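Local coordinates for glutathione peroxidase-like protein (Trypanosoma brucei, PDB 3DWV) that probably reduces hydroperoxides as a tryparedoxin-dependent peroxidase of the glutathione peroxidase family, built on a thioredoxin-like fold, at residues 22-25 / 26-30; 37-41 / 42-46; 71-74 / 75-78. The protein carries 1 engineered substitution. All blocks are in the same frame, centred on the assembly; numbering follows the deposited sequence.

Contact 1: 22-25 / 26-30; sequences AASS and IFDFE
Asp28 reaches back over the turn to Ser24 and Ser25, and its side chain shows how one carboxylate can hold a short 3-10 turn to the chain that leads into it. Asp28 CB sits 3.6 Å from Ser25 O, and CG stays close to the same carbonyl. With CG anti to the carbonyl carbon (chi1 -72°), the carboxylate is carried back toward the amide groups of the preceding loop. Asp28 OD2, at the tip, accepts from Ser24 N at 3.0 Å in a nearly straight bond (167° at the hydrogen), the donor lying almost on the extension of the C-O bond. A second, weak bond comes from Ser25 N, and a water that also binds Ser24 OG and Ser25 OG donates weakly to OD2.

The backbone answers in the other direction. Asp28 N gives its hydrogen to Ser25 O at 3.3 Å, while Ser25 OG takes Phe27 N at 3.1 Å. Ser25 thus receives the N-H groups of Phe27 (on OG, an ST turn) and Asp28 (on O, the i+3 backbone bond), and the weak bond from Ser25 N to Asp28 OD2 runs back the other way. Ser25 O also lies near the plane of the Phe29 ring, at its edge, 3.3 Å from Phe29 CE2. Ala23 CB touches Phe29 CZ at 3.7 Å, and both residues pack on Tyr132 of helix 128-136.

Two backbone amides and a water thus converge on a single carboxylate oxygen. Donors gathered in this way would be expected to stabilise the negative charge of Asp28, which probably stays ionised, and they tie the N-terminal loop to the turn that follows it.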
loop_
_atom_site.group_PDB
_atom_site.type_symbol
_atom_site.label_atom_id
_atom_site.label_comp_id
_atom_site.label_asym_id
_atom_site.label_seq_id
_atom_site.Cartn_x
_atom_site.Cartn_y
_atom_site.Cartn_z
ATOM N N ALA A 22 -2.139 -7.028 20.535
ATOM C CA ALA A 22 -3.610 -7.063 20.546
ATOM C C ALA A 22 -4.140 -6.559 19.210
ATOM O O ALA A 22 -5.368 -6.586 18.981
ATOM C CB ALA A 22 -4.117 -6.309 21.761
ATOM N N ALA A 23 -3.243 -6.140 18.306
ATOM C CA ALA A 23 -3.747 -5.701 17.001
ATOM C C ALA A 23 -4.623 -6.729 16.295
ATOM O O ALA A 23 -4.310 -7.912 16.191
ATOM C CB ALA A 23 -2.588 -5.378 16.058
ATOM N N SER A 24 -5.756 -6.292 15.763
ATOM C CA SER A 24 -6.668 -7.218 15.121
ATOM C C SER A 24 -7.225 -6.654 13.808
ATOM O O SER A 24 -7.988 -7.329 13.121
ATOM C CB SER A 24 -7.841 -7.543 16.055
ATOM O OG SER A 24 -8.652 -6.389 16.252
ATOM N N SER A 25 -6.843 -5.402 13.505
ATOM C CA SER A 25 -7.220 -4.822 12.212
ATOM C C SER A 25 -6.338 -3.611 11.898
ATOM O O SER A 25 -5.679 -3.121 12.809
ATOM C CB SER A 25 -8.683 -4.404 12.135
ATOM O OG SER A 25 -8.945 -3.128 12.648
ATOM N N ILE A 26 -6.389 -3.140 10.645
ATOM C CA ILE A 26 -5.577 -1.926 10.360
ATOM C C ILE A 26 -6.040 -0.716 11.132
ATOM O O ILE A 26 -5.342 0.289 11.294
ATOM C CB ILE A 26 -5.658 -1.608 8.851
ATOM C CG1 ILE A 26 -7.079 -1.267 8.368
ATOM C CG2 ILE A 26 -5.028 -2.725 8.031
ATOM C CD1 ILE A 26 -7.100 -0.684 6.972
ATOM N N PHE A 27 -7.279 -0.735 11.605
ATOM C CA PHE A 27 -7.895 0.471 12.203
ATOM C C PHE A 27 -7.329 0.721 13.590
ATOM O O PHE A 27 -7.719 1.696 14.253
ATOM C CB PHE A 27 -9.433 0.339 12.243
ATOM C CG PHE A 27 -9.995 0.144 10.833
ATOM C CD1 PHE A 27 -9.829 1.121 9.872
ATOM C CD2 PHE A 27 -10.669 -1.017 10.503
ATOM C CE1 PHE A 27 -10.333 0.953 8.591
ATOM C CE2 PHE A 27 -11.190 -1.197 9.236
ATOM C CZ PHE A 27 -11.011 -0.214 8.292
ATOM N N ASP A 28 -6.450 -0.166 14.044
ATOM C CA ASP A 28 -5.753 0.015 15.310
ATOM C C ASP A 28 -4.537 0.953 15.162
ATOM O O ASP A 28 -3.854 1.141 16.174
ATOM C CB ASP A 28 -5.307 -1.332 15.907
ATOM C CG ASP A 28 -6.416 -2.195 16.467
ATOM O OD1 ASP A 28 -7.348 -1.661 17.103
ATOM O OD2 ASP A 28 -6.348 -3.437 16.312
ATOM N N PHE A 29 -4.266 1.460 13.953
ATOM C CA PHE A 29 -3.014 2.138 13.647
ATOM C C PHE A 29 -3.222 3.592 13.257
ATOM O O PHE A 29 -4.257 3.919 12.672
ATOM C CB PHE A 29 -2.247 1.364 12.543
ATOM C CG PHE A 29 -1.929 -0.055 12.981
ATOM C CD1 PHE A 29 -0.738 -0.303 13.654
ATOM C CD2 PHE A 29 -2.781 -1.139 12.758
ATOM C CE1 PHE A 29 -0.405 -1.563 14.113
ATOM C CE2 PHE A 29 -2.475 -2.421 13.210
ATOM C CZ PHE A 29 -1.277 -2.640 13.917
ATOM N N GLU A 30 -2.225 4.417 13.640
ATOM C CA GLU A 30 -2.232 5.853 13.386
ATOM C C GLU A 30 -1.840 6.188 11.965
ATOM O O GLU A 30 -0.769 5.684 11.530
ATOM C CB GLU A 30 -1.216 6.560 14.319
ATOM C CG GLU A 30 -1.333 8.069 14.199
ATOM C CD GLU A 30 -0.608 8.805 15.324
ATOM O OE1 GLU A 30 0.344 8.200 15.862
ATOM O OE2 GLU A 30 -0.960 9.959 15.662
HETATM O O HOH W 1 -9.404 -3.505 15.395
#

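Contact 2: 37-41 / 42-46; sequences KPYNL and VQHKG
An inverse gamma turn centred on Asn40 leads into a 3-10 turn that takes in residues 42-44, and the two together coil the loop that leads to strand 49-54. Tyr39 and His44 close the arrangement from its two ends. Tyr39 OH meets His44 NE2 in a hydrogen bond of 2.7 Å for which either partner could supply the proton. Each polar atom lies at the edge of the other's ring, near its plane, and the rings approach rim to rim with their planes 27° apart, so that neither covers the other's face. CG of Tyr39 is anti to the backbone N, which sends the ring along the loop toward the histidine.

Gln43 folds back over the chain instead. Its CG is squeezed between its own backbone N and carbonyl carbon (chi1 79°) and rests over the centre of the His44 ring, 3.4 Å above the plane. Extended beyond CG, the chain brings Gln43 NE2 to Asn40 O at 2.8 Å, with an angle of 152° at the hydrogen. Asn40 O lies close to the plane of the glutamine amide, and Gln43 N adds a weak bond to the same carbonyl. Next to it, His44 N donates to Leu41 O at 3.0 Å, one of the bonds that shape the 3-10 turn. On the inner side, Tyr39, Leu41 and His44 all pack on Leu83 of strand 81-86.

Two grips of different kinds therefore close one turn: an aromatic hydroxyl bound to an imidazole, and a side-chain amide bound to a main-chain carbonyl. NE2 is engaged with the phenol, which restrains the rotation of the imidazole, and the bond would be expected to influence which of its nitrogens carries hydrogen.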
loop_
_atom_site.group_PDB
_atom_site.type_symbol
_atom_site.label_atom_id
_atom_site.label_comp_id
_atom_site.label_asym_id
_atom_site.label_seq_id
_atom_site.Cartn_x
_atom_site.Cartn_y
_atom_site.Cartn_z
ATOM N N LYS A 37 -2.124 15.684 8.578
ATOM C CA LYS A 37 -3.203 15.766 9.580
ATOM C C LYS A 37 -3.720 14.383 9.893
ATOM O O LYS A 37 -3.517 13.454 9.088
ATOM C CB LYS A 37 -4.331 16.641 9.079
ATOM C CG LYS A 37 -3.878 18.076 8.802
ATOM C CD LYS A 37 -4.954 18.714 7.924
ATOM C CE LYS A 37 -5.629 17.658 7.054
ATOM N NZ LYS A 37 -5.589 17.969 5.587
ATOM N N PRO A 38 -4.378 14.184 11.007
ATOM C CA PRO A 38 -4.843 12.822 11.291
ATOM C C PRO A 38 -5.840 12.393 10.216
ATOM O O PRO A 38 -6.706 13.220 9.857
ATOM C CB PRO A 38 -5.526 12.940 12.643
ATOM C CG PRO A 38 -4.909 14.184 13.223
ATOM C CD PRO A 38 -4.780 15.133 12.056
ATOM N N TYR A 39 -5.644 11.161 9.768
ATOM C CA TYR A 39 -6.549 10.691 8.701
ATOM C C TYR A 39 -7.557 9.699 9.261
ATOM O O TYR A 39 -7.163 8.739 9.922
ATOM C CB TYR A 39 -5.732 10.096 7.552
ATOM C CG TYR A 39 -6.556 9.559 6.408
ATOM C CD1 TYR A 39 -7.055 10.412 5.419
ATOM C CD2 TYR A 39 -6.828 8.198 6.290
ATOM C CE1 TYR A 39 -7.804 9.922 4.366
ATOM C CE2 TYR A 39 -7.583 7.721 5.233
ATOM C CZ TYR A 39 -8.067 8.568 4.276
ATOM O OH TYR A 39 -8.818 8.072 3.233
ATOM N N ASN A 40 -8.844 9.940 9.025
ATOM C CA ASN A 40 -9.933 9.048 9.401
ATOM C C ASN A 40 -9.915 7.761 8.562
ATOM O O ASN A 40 -10.609 7.634 7.556
ATOM C CB ASN A 40 -11.295 9.744 9.267
ATOM C CG ASN A 40 -12.422 9.021 9.982
ATOM O OD1 ASN A 40 -13.572 9.468 10.018
ATOM N ND2 ASN A 40 -12.109 7.890 10.596
ATOM N N LEU A 41 -9.102 6.823 9.018
ATOM C CA LEU A 41 -8.945 5.531 8.376
ATOM C C LEU A 41 -10.192 4.686 8.618
ATOM O O LEU A 41 -10.686 3.904 7.822
ATOM C CB LEU A 41 -7.719 4.827 8.931
ATOM C CG LEU A 41 -7.211 3.556 8.267
ATOM C CD1 LEU A 41 -6.638 3.902 6.900
ATOM C CD2 LEU A 41 -6.141 2.879 9.095
ATOM N N VAL A 42 -10.780 4.825 9.820
ATOM C CA VAL A 42 -11.934 3.962 10.089
ATOM C C VAL A 42 -13.109 4.296 9.184
ATOM O O VAL A 42 -14.089 3.499 9.083
ATOM C CB VAL A 42 -12.308 4.078 11.575
ATOM C CG1 VAL A 42 -13.150 5.322 11.768
ATOM C CG2 VAL A 42 -13.045 2.833 12.077
ATOM N N GLN A 43 -13.086 5.430 8.474
ATOM C CA GLN A 43 -14.181 5.725 7.531
ATOM C C GLN A 43 -14.337 4.591 6.520
ATOM O O GLN A 43 -15.447 4.308 6.064
ATOM C CB GLN A 43 -13.976 7.046 6.805
ATOM C CG GLN A 43 -12.991 7.037 5.635
ATOM C CD GLN A 43 -12.811 8.428 5.060
ATOM O OE1 GLN A 43 -13.636 8.939 4.288
ATOM N NE2 GLN A 43 -11.712 9.102 5.427
ATOM N N HIS A 44 -13.221 3.922 6.214
ATOM C CA HIS A 44 -13.196 2.839 5.252
ATOM C C HIS A 44 -13.629 1.506 5.815
ATOM O O HIS A 44 -13.725 0.556 5.028
ATOM C CB HIS A 44 -11.779 2.728 4.631
ATOM C CG HIS A 44 -11.355 4.037 4.024
ATOM N ND1 HIS A 44 -12.042 4.663 2.996
ATOM C CD2 HIS A 44 -10.313 4.848 4.335
ATOM C CE1 HIS A 44 -11.420 5.803 2.695
ATOM N NE2 HIS A 44 -10.368 5.937 3.494
ATOM N N LYS A 45 -13.902 1.386 7.118
ATOM C CA LYS A 45 -14.302 0.082 7.652
ATOM C C LYS A 45 -15.646 -0.384 7.114
ATOM O O LYS A 45 -16.584 0.435 6.929
ATOM C CB LYS A 45 -14.278 0.262 9.179
ATOM C CG LYS A 45 -14.660 -0.997 9.945
ATOM C CD LYS A 45 -14.704 -0.683 11.441
ATOM C CE LYS A 45 -14.677 -1.916 12.304
ATOM N NZ LYS A 45 -14.151 -1.646 13.668
ATOM N N GLY A 46 -15.848 -1.668 6.815
ATOM C CA GLY A 46 -17.147 -2.102 6.287
ATOM C C GLY A 46 -17.132 -2.379 4.792
ATOM O O GLY A 46 -18.043 -2.970 4.182
#

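Contact 3: 71-74 / 75-78; sequences LYNK and YKSQ
Lys76 lies obliquely over the Tyr72 ring, its CD 4.0 Å from the ring centroid and displaced toward the rim, in a CH-pi contact one helical turn apart. The lysine chain is extended beyond CG, so Lys76 NZ runs past the ring and donates to Asn73 OD1 at 3.0 Å, the two side chains lying side by side and pointing the same way. A water accepts from NZ and also binds Tyr72 OH, which bridges the ammonium group to the phenol beneath it. Asn73 ND2 is held in turn by Glu112.

The second lysine-tyrosine pair is turned differently. Lys74 runs alongside its neighbour Tyr75, and Lys74 CG stands over the centre of the ring, 3.5 Å from the centroid and 14° off the normal. A chain bent at chi2, chi3 and chi4 follows the tyrosine outward, so that both polar ends arrive at Glu175 of helix 171-181, NZ in a salt bridge and OH in a hydrogen bond.

All this happens where helix 64-75 of the thioredoxin-like fold ends and a 3-10 segment, 76-78, leads toward strand 81-86. The helical pattern of bonds runs to Tyr75 and one residue beyond it: Tyr75 N donates to Leu71 O at 3.0 Å and Lys76 N to Tyr72 O at 2.8 Å. A water continues the path, donating to Asn73 O and accepting from Ser77 N. The Leu71 and Tyr75 side chains meet at an oblique angle, Leu71 CD2 3.9 Å from Tyr75 CE2, and both residues press on helix 171-181, whereas Tyr72 rests on Thr81 and Val82 of strand 81-86.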
loop_
_atom_site.group_PDB
_atom_site.type_symbol
_atom_site.label_atom_id
_atom_site.label_comp_id
_atom_site.label_asym_id
_atom_site.label_seq_id
_atom_site.Cartn_x
_atom_site.Cartn_y
_atom_site.Cartn_z
ATOM N N LEU A 71 -8.495 -0.334 -10.600
ATOM C CA LEU A 71 -9.386 -0.927 -9.591
ATOM C C LEU A 71 -10.100 0.160 -8.812
ATOM O O LEU A 71 -11.314 0.052 -8.551
ATOM C CB LEU A 71 -8.620 -1.802 -8.601
ATOM C CG LEU A 71 -8.025 -3.092 -9.168
ATOM C CD1 LEU A 71 -6.958 -3.701 -8.261
ATOM C CD2 LEU A 71 -9.149 -4.072 -9.430
ATOM N N TYR A 72 -9.384 1.191 -8.418
ATOM C CA TYR A 72 -9.992 2.339 -7.754
ATOM C C TYR A 72 -11.194 2.889 -8.499
ATOM O O TYR A 72 -12.304 3.065 -7.971
ATOM C CB TYR A 72 -8.910 3.428 -7.615
ATOM C CG TYR A 72 -9.437 4.632 -6.873
ATOM C CD1 TYR A 72 -9.812 4.547 -5.536
ATOM C CD2 TYR A 72 -9.565 5.840 -7.536
ATOM C CE1 TYR A 72 -10.297 5.640 -4.834
ATOM C CE2 TYR A 72 -10.052 6.948 -6.837
ATOM C CZ TYR A 72 -10.412 6.839 -5.517
ATOM O OH TYR A 72 -10.890 7.967 -4.893
ATOM N N ASN A 73 -11.016 3.188 -9.798
ATOM C CA ASN A 73 -12.092 3.825 -10.563
ATOM C C ASN A 73 -13.219 2.848 -10.845
ATOM O O ASN A 73 -14.398 3.226 -10.882
ATOM C CB ASN A 73 -11.536 4.404 -11.875
ATOM C CG ASN A 73 -10.709 5.667 -11.662
ATOM O OD1 ASN A 73 -11.000 6.454 -10.742
ATOM N ND2 ASN A 73 -9.704 5.829 -12.522
ATOM N N LYS A 74 -12.893 1.576 -11.045
ATOM C CA LYS A 74 -13.916 0.574 -11.275
ATOM C C LYS A 74 -14.826 0.355 -10.082
ATOM O O LYS A 74 -16.024 0.123 -10.290
ATOM C CB LYS A 74 -13.209 -0.749 -11.596
ATOM C CG LYS A 74 -14.197 -1.842 -11.946
ATOM C CD LYS A 74 -13.817 -2.520 -13.243
ATOM C CE LYS A 74 -12.877 -3.668 -12.972
ATOM N NZ LYS A 74 -13.080 -4.782 -13.971
ATOM N N TYR A 75 -14.297 0.366 -8.865
ATOM C CA TYR A 75 -14.997 -0.145 -7.698
ATOM C C TYR A 75 -15.224 0.890 -6.608
ATOM O O TYR A 75 -15.945 0.567 -5.637
ATOM C CB TYR A 75 -14.234 -1.351 -7.083
ATOM C CG TYR A 75 -14.229 -2.538 -8.034
ATOM C CD1 TYR A 75 -15.424 -3.230 -8.292
ATOM C CD2 TYR A 75 -13.064 -2.979 -8.667
ATOM C CE1 TYR A 75 -15.431 -4.323 -9.155
ATOM C CE2 TYR A 75 -13.083 -4.077 -9.545
ATOM C CZ TYR A 75 -14.278 -4.731 -9.782
ATOM O OH TYR A 75 -14.300 -5.810 -10.645
ATOM N N LYS A 76 -14.643 2.103 -6.736
ATOM C CA LYS A 76 -14.947 3.069 -5.661
ATOM C C LYS A 76 -16.452 3.309 -5.504
ATOM O O LYS A 76 -16.941 3.699 -4.440
ATOM C CB LYS A 76 -14.177 4.360 -5.922
ATOM C CG LYS A 76 -14.455 4.986 -7.293
ATOM C CD LYS A 76 -13.655 6.284 -7.437
ATOM C CE LYS A 76 -14.011 6.968 -8.749
ATOM N NZ LYS A 76 -12.929 7.955 -9.071
ATOM N N SER A 77 -17.278 3.090 -6.539
ATOM C CA SER A 77 -18.710 3.353 -6.378
ATOM C C SER A 77 -19.346 2.295 -5.489
ATOM O O SER A 77 -20.483 2.495 -4.994
ATOM C CB SER A 77 -19.456 3.378 -7.720
ATOM O OG SER A 77 -19.026 2.292 -8.537
ATOM N N GLN A 78 -18.641 1.181 -5.298
ATOM C CA GLN A 78 -19.254 0.096 -4.510
ATOM C C GLN A 78 -18.800 0.140 -3.056
ATOM O O GLN A 78 -19.148 -0.733 -2.242
ATOM C CB GLN A 78 -18.931 -1.271 -5.118
ATOM C CG GLN A 78 -19.565 -1.568 -6.464
ATOM C CD GLN A 78 -19.402 -3.013 -6.912
ATOM O OE1 GLN A 78 -19.624 -3.957 -6.137
ATOM N NE2 GLN A 78 -19.021 -3.243 -8.175
HETATM O O HOH W 2 -12.324 9.609 -6.814
HETATM O O HOH W 3 -16.708 2.992 -9.280
#

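The three contacts follow one another along the chain and illustrate how local turns are set around a thioredoxin-like core. Contacts 1 and 2 both precede strand 49-54; their centres are about 12 Å apart and they touch, the Phe27 ring packing against Leu41, Val42 and Lys45. Contact 3 comes after that strand, where helix 64-75 is joined to strand 81-86, its centre about 17 Å from that of contact 2 and 24 Å from that of contact 1, touching neither. Side chains of contacts 2 and 3 both pack on strand 81-86, while contact 1 leans on helix 128-136. All three are thus parts of the scaffold, at a distance from the Cys58-Cys106 disulfide.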